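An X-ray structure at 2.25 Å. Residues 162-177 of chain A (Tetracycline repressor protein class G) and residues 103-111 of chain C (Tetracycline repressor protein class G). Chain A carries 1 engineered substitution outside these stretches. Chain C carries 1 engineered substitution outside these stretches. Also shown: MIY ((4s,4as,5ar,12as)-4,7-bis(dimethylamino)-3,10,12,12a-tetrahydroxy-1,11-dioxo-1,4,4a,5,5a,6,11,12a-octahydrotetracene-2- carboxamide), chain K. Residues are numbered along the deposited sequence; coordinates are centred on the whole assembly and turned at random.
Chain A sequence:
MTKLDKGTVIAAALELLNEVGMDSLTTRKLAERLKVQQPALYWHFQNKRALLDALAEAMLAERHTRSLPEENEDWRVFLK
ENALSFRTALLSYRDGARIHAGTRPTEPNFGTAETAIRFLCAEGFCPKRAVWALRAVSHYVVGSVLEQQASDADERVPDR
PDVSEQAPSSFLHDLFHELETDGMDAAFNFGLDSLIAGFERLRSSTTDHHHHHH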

# COMPACT_ATOMS: atom_id res chain seq x y z
N ASP A 162 4.46 -6.88 18.89
CA ASP A 162 4.53 -8.35 18.66
C ASP A 162 5.71 -8.68 17.73
O ASP A 162 6.23 -9.81 17.84
CB ASP A 162 3.21 -8.88 18.10
CG ASP A 162 3.08 -10.39 18.14
OD1 ASP A 162 3.66 -11.01 19.06
OD2 ASP A 162 2.40 -10.94 17.25
N VAL A 163 6.10 -7.75 16.85
CA VAL A 163 7.23 -7.90 15.88
C VAL A 163 8.53 -8.16 16.67
O VAL A 163 9.36 -8.96 16.19
CB VAL A 163 7.37 -6.68 14.96
CG1 VAL A 163 8.45 -6.89 13.90
CG2 VAL A 163 6.05 -6.30 14.30
N SER A 164 8.68 -7.49 17.82
CA SER A 164 9.85 -7.61 18.74
C SER A 164 9.94 -9.03 19.32
O SER A 164 11.07 -9.49 19.56
CB SER A 164 9.76 -6.59 19.85
OG SER A 164 8.59 -6.78 20.63
N GLU A 165 8.80 -9.69 19.52
CA GLU A 165 8.68 -11.03 20.16
C GLU A 165 9.00 -12.13 19.14
O GLU A 165 9.54 -13.18 19.55
CB GLU A 165 7.28 -11.22 20.75
CG GLU A 165 6.83 -10.07 21.64
CD GLU A 165 5.47 -10.26 22.28
OE1 GLU A 165 4.64 -9.34 22.19
OE2 GLU A 165 5.24 -11.34 22.87
N GLN A 166 8.67 -11.89 17.86
CA GLN A 166 8.87 -12.85 16.74
C GLN A 166 10.35 -12.88 16.32
O GLN A 166 10.82 -13.95 15.90
CB GLN A 166 7.98 -12.48 15.55
CG GLN A 166 6.49 -12.62 15.84
CD GLN A 166 5.63 -12.07 14.73
OE1 GLN A 166 6.04 -11.21 13.95
NE2 GLN A 166 4.40 -12.56 14.66
N ALA A 167 11.03 -11.73 16.41
CA ALA A 167 12.45 -11.53 15.99
C ALA A 167 13.33 -12.62 16.61
O ALA A 167 13.41 -12.72 17.83
CB ALA A 167 12.91 -10.16 16.40
N PRO A 168 14.01 -13.46 15.79
CA PRO A 168 14.84 -14.54 16.32
C PRO A 168 16.20 -14.07 16.87
O PRO A 168 16.74 -14.77 17.71
CB PRO A 168 15.04 -15.44 15.09
CG PRO A 168 15.00 -14.49 13.92
CD PRO A 168 14.02 -13.41 14.32
N SER A 169 16.70 -12.93 16.39
CA SER A 169 18.01 -12.34 16.78
C SER A 169 17.82 -11.34 17.93
O SER A 169 16.71 -10.78 18.05
CB SER A 169 18.68 -11.68 15.60
OG SER A 169 17.92 -10.58 15.13
N SER A 170 18.86 -11.14 18.74
CA SER A 170 18.91 -10.18 19.88
C SER A 170 18.87 -8.75 19.34
O SER A 170 18.16 -7.91 19.94
CB SER A 170 20.13 -10.41 20.73
OG SER A 170 20.12 -11.71 21.30
N PHE A 171 19.60 -8.48 18.25
CA PHE A 171 19.72 -7.15 17.59
C PHE A 171 18.32 -6.62 17.25
O PHE A 171 18.02 -5.47 17.64
CB PHE A 171 20.60 -7.25 16.34
CG PHE A 171 20.67 -5.99 15.52
CD1 PHE A 171 21.31 -4.86 16.01
CD2 PHE A 171 20.11 -5.94 14.25
CE1 PHE A 171 21.37 -3.70 15.25
CE2 PHE A 171 20.18 -4.77 13.49
CZ PHE A 171 20.81 -3.66 13.99
N LEU A 172 17.51 -7.41 16.55
CA LEU A 172 16.14 -7.02 16.10
C LEU A 172 15.20 -6.93 17.31
O LEU A 172 14.43 -5.95 17.38
CB LEU A 172 15.61 -8.01 15.06
CG LEU A 172 16.34 -8.02 13.72
CD1 LEU A 172 15.83 -9.16 12.85
CD2 LEU A 172 16.18 -6.69 13.00
N HIS A 173 15.26 -7.91 18.23
CA HIS A 173 14.45 -7.94 19.48
C HIS A 173 14.62 -6.62 20.24
O HIS A 173 13.59 -5.99 20.56
CB HIS A 173 14.83 -9.15 20.35
CG HIS A 173 14.19 -9.14 21.70
ND1 HIS A 173 12.91 -9.60 21.91
CD2 HIS A 173 14.65 -8.73 22.90
CE1 HIS A 173 12.61 -9.48 23.19
NE2 HIS A 173 13.66 -8.94 23.82
N ASP A 174 15.87 -6.23 20.50
CA ASP A 174 16.24 -4.99 21.24
C ASP A 174 15.80 -3.76 20.45
O ASP A 174 15.27 -2.82 21.07
CB ASP A 174 17.74 -4.94 21.54
CG ASP A 174 18.24 -6.02 22.49
OD1 ASP A 174 17.40 -6.63 23.19
OD2 ASP A 174 19.46 -6.24 22.52
N LEU A 175 16.01 -3.77 19.12
CA LEU A 175 15.72 -2.62 18.22
C LEU A 175 14.21 -2.37 18.16
O LEU A 175 13.81 -1.20 18.31
CB LEU A 175 16.29 -2.92 16.82
CG LEU A 175 16.07 -1.84 15.76
CD1 LEU A 175 16.57 -0.49 16.24
CD2 LEU A 175 16.74 -2.23 14.45
N PHE A 176 13.41 -3.42 17.97
CA PHE A 176 11.93 -3.35 17.85
C PHE A 176 11.32 -2.95 19.20
O PHE A 176 10.25 -2.31 19.20
CB PHE A 176 11.34 -4.67 17.35
CG PHE A 176 11.79 -5.11 15.98
CD1 PHE A 176 12.16 -4.19 15.01
CD2 PHE A 176 11.80 -6.46 15.65
CE1 PHE A 176 12.57 -4.61 13.75
CE2 PHE A 176 12.20 -6.88 14.39
CZ PHE A 176 12.58 -5.95 13.44
N HIS A 177 11.96 -3.32 20.31
CA HIS A 177 11.55 -2.96 21.70
C HIS A 177 11.67 -1.44 21.89
O HIS A 177 10.82 -0.87 22.60
CB HIS A 177 12.36 -3.74 22.74
CG HIS A 177 11.65 -3.95 24.03
ND1 HIS A 177 11.68 -3.02 25.05
CD2 HIS A 177 10.89 -4.98 24.47
CE1 HIS A 177 10.97 -3.47 26.07
NE2 HIS A 177 10.47 -4.67 25.74
N THR C 103 0.89 -8.55 6.32
CA THR C 103 1.82 -9.68 6.58
C THR C 103 3.07 -9.16 7.30
O THR C 103 3.51 -8.04 6.96
CB THR C 103 2.22 -10.42 5.29
OG1 THR C 103 2.89 -9.50 4.43
CG2 THR C 103 1.04 -11.04 4.57
N ARG C 104 3.60 -9.93 8.25
CA ARG C 104 4.89 -9.66 8.93
C ARG C 104 5.94 -10.61 8.37
O ARG C 104 5.61 -11.73 7.96
CB ARG C 104 4.74 -9.79 10.45
CG ARG C 104 4.00 -8.64 11.11
CD ARG C 104 4.72 -7.30 10.98
NE ARG C 104 4.25 -6.51 9.85
CZ ARG C 104 3.13 -5.79 9.83
NH1 ARG C 104 2.32 -5.77 10.88
NH2 ARG C 104 2.80 -5.11 8.75
N PRO C 105 7.23 -10.21 8.34
CA PRO C 105 8.30 -11.06 7.80
C PRO C 105 8.35 -12.46 8.44
O PRO C 105 8.18 -12.55 9.64
CB PRO C 105 9.58 -10.28 8.12
CG PRO C 105 9.13 -8.84 8.22
CD PRO C 105 7.74 -8.91 8.81
N THR C 106 8.59 -13.49 7.62
CA THR C 106 8.88 -14.88 8.06
C THR C 106 10.29 -14.91 8.68
O THR C 106 10.97 -13.87 8.64
CB THR C 106 8.74 -15.87 6.89
OG1 THR C 106 9.63 -15.46 5.85
CG2 THR C 106 7.33 -15.94 6.35
N GLU C 107 10.70 -16.06 9.23
CA GLU C 107 12.02 -16.23 9.90
C GLU C 107 13.14 -15.95 8.90
O GLU C 107 14.09 -15.25 9.23
CB GLU C 107 12.14 -17.62 10.54
CG GLU C 107 13.44 -17.82 11.30
CD GLU C 107 13.51 -19.11 12.11
OE1 GLU C 107 12.74 -20.05 11.80
OE2 GLU C 107 14.32 -19.17 13.05
N PRO C 108 13.09 -16.49 7.65
CA PRO C 108 14.05 -16.12 6.61
C PRO C 108 14.05 -14.63 6.26
O PRO C 108 15.12 -14.07 6.10
CB PRO C 108 13.61 -16.94 5.39
CG PRO C 108 12.81 -18.08 5.96
CD PRO C 108 12.12 -17.49 7.17
N ASN C 109 12.86 -14.02 6.15
CA ASN C 109 12.67 -12.59 5.79
C ASN C 109 13.30 -11.70 6.86
O ASN C 109 13.85 -10.64 6.49
CB ASN C 109 11.20 -12.23 5.56
CG ASN C 109 10.60 -12.87 4.33
OD1 ASN C 109 11.32 -13.47 3.52
ND2 ASN C 109 9.30 -12.75 4.17
N PHE C 110 13.22 -12.10 8.14
CA PHE C 110 13.87 -11.42 9.29
C PHE C 110 15.40 -11.46 9.11
O PHE C 110 16.06 -10.45 9.42
CB PHE C 110 13.47 -12.07 10.62
CG PHE C 110 12.21 -11.51 11.25
CD1 PHE C 110 12.12 -10.17 11.59
CD2 PHE C 110 11.13 -12.33 11.52
CE1 PHE C 110 10.97 -9.65 12.17
CE2 PHE C 110 9.98 -11.81 12.10
CZ PHE C 110 9.90 -10.48 12.42
N GLY C 111 15.93 -12.59 8.63
CA GLY C 111 17.35 -12.78 8.31
C GLY C 111 17.82 -11.83 7.22
O GLY C 111 18.87 -11.19 7.40
O8 MIY K . 13.27 -9.23 0.58
C21 MIY K . 12.16 -9.14 1.08
N2 MIY K . 11.39 -10.37 1.35
C2 MIY K . 11.62 -7.79 1.42
C1 MIY K . 10.46 -7.63 2.25
O1 MIY K . 9.90 -8.59 2.80
C3 MIY K . 12.22 -6.64 0.92
O2 MIY K . 12.94 -6.62 -0.19
C4 MIY K . 12.17 -5.31 1.64
N1 MIY K . 12.18 -4.17 0.68
C20 MIY K . 12.52 -2.88 1.26
C19 MIY K . 11.06 -4.06 -0.26
C5 MIY K . 11.01 -5.19 2.66
C18 MIY K . 9.89 -6.21 2.46
O7 MIY K . 9.15 -5.86 1.29
C17 MIY K . 8.90 -6.19 3.61
O6 MIY K . 7.74 -6.77 3.34
C16 MIY K . 9.16 -5.63 4.83
C7 MIY K . 10.49 -4.99 5.14
C6 MIY K . 11.55 -5.27 4.08
C15 MIY K . 8.14 -5.63 5.86
O5 MIY K . 6.91 -5.79 5.57
C14 MIY K . 8.56 -5.43 7.24
C9 MIY K . 9.91 -5.36 7.58
C8 MIY K . 10.96 -5.47 6.52
C13 MIY K . 7.59 -5.32 8.27
O4 MIY K . 6.27 -5.38 8.01
C12 MIY K . 7.99 -5.13 9.58
C11 MIY K . 9.33 -5.06 9.90
C10 MIY K . 10.29 -5.17 8.92
N7 MIY K . 11.66 -5.09 9.25
CN7 MIY K . 12.30 -6.19 9.97
C71 MIY K . 12.36 -3.81 9.22

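No hydrogen bond links these two stretches; they meet mainly through one side chain, Phe C110. It loses more surface to the other stretch than any other residue here. Its ring sits as a knob in a hole formed by Val A163, Gln A166, Leu A172 and Phe A176.

Two helical segments of chain A carry the residues of that hole. A short helix, 163-166, ends as Ala A167 leaves helical geometry, and a second helix starts at Ser A170. Ser A169 caps it: its OG accepts a weak hydrogen bond from Leu A172 N at 3.5 Å. His A173 ties the two helices together, with ND1 donating to Ser A164 O at 3.0 Å. In chain C, an extended segment leads to Thr C106, the N-cap residue of the helix carrying Phe C110.

The pairings around the ring are mainly apolar. Phe A176 CE2 lies 3.8 Å from Phe C110 CE1, with the rings oblique to each other. Leu A172 CD1 is 4.0 Å from Phe C110 CD1, and Val A163 CG1 is 4.1 Å from Phe C110 CE1. Pro A168 CD packs on Phe C110 CB at 4.0 Å. These are van der Waals contacts that keep the aromatic ring from water.

Arg C104 extends the contact. Its CD rests 3.7 Å from Val A163 CG2, so the aliphatic part of the side chain does the packing. Its NE turns to the ligand and donates a hydrogen bond to MIY O4 at 3.0 Å. Gln A166 OE1 lies 4.0 Å from Arg C104 CB and has no hydrogen-bonding partner in the model.

The ligand also touches chain A: Phe A176 CZ is 3.5 Å from MIY CN7, which lies at the ring edge. Both stretches therefore help line the site of this tetracycline-class drug in the repressor.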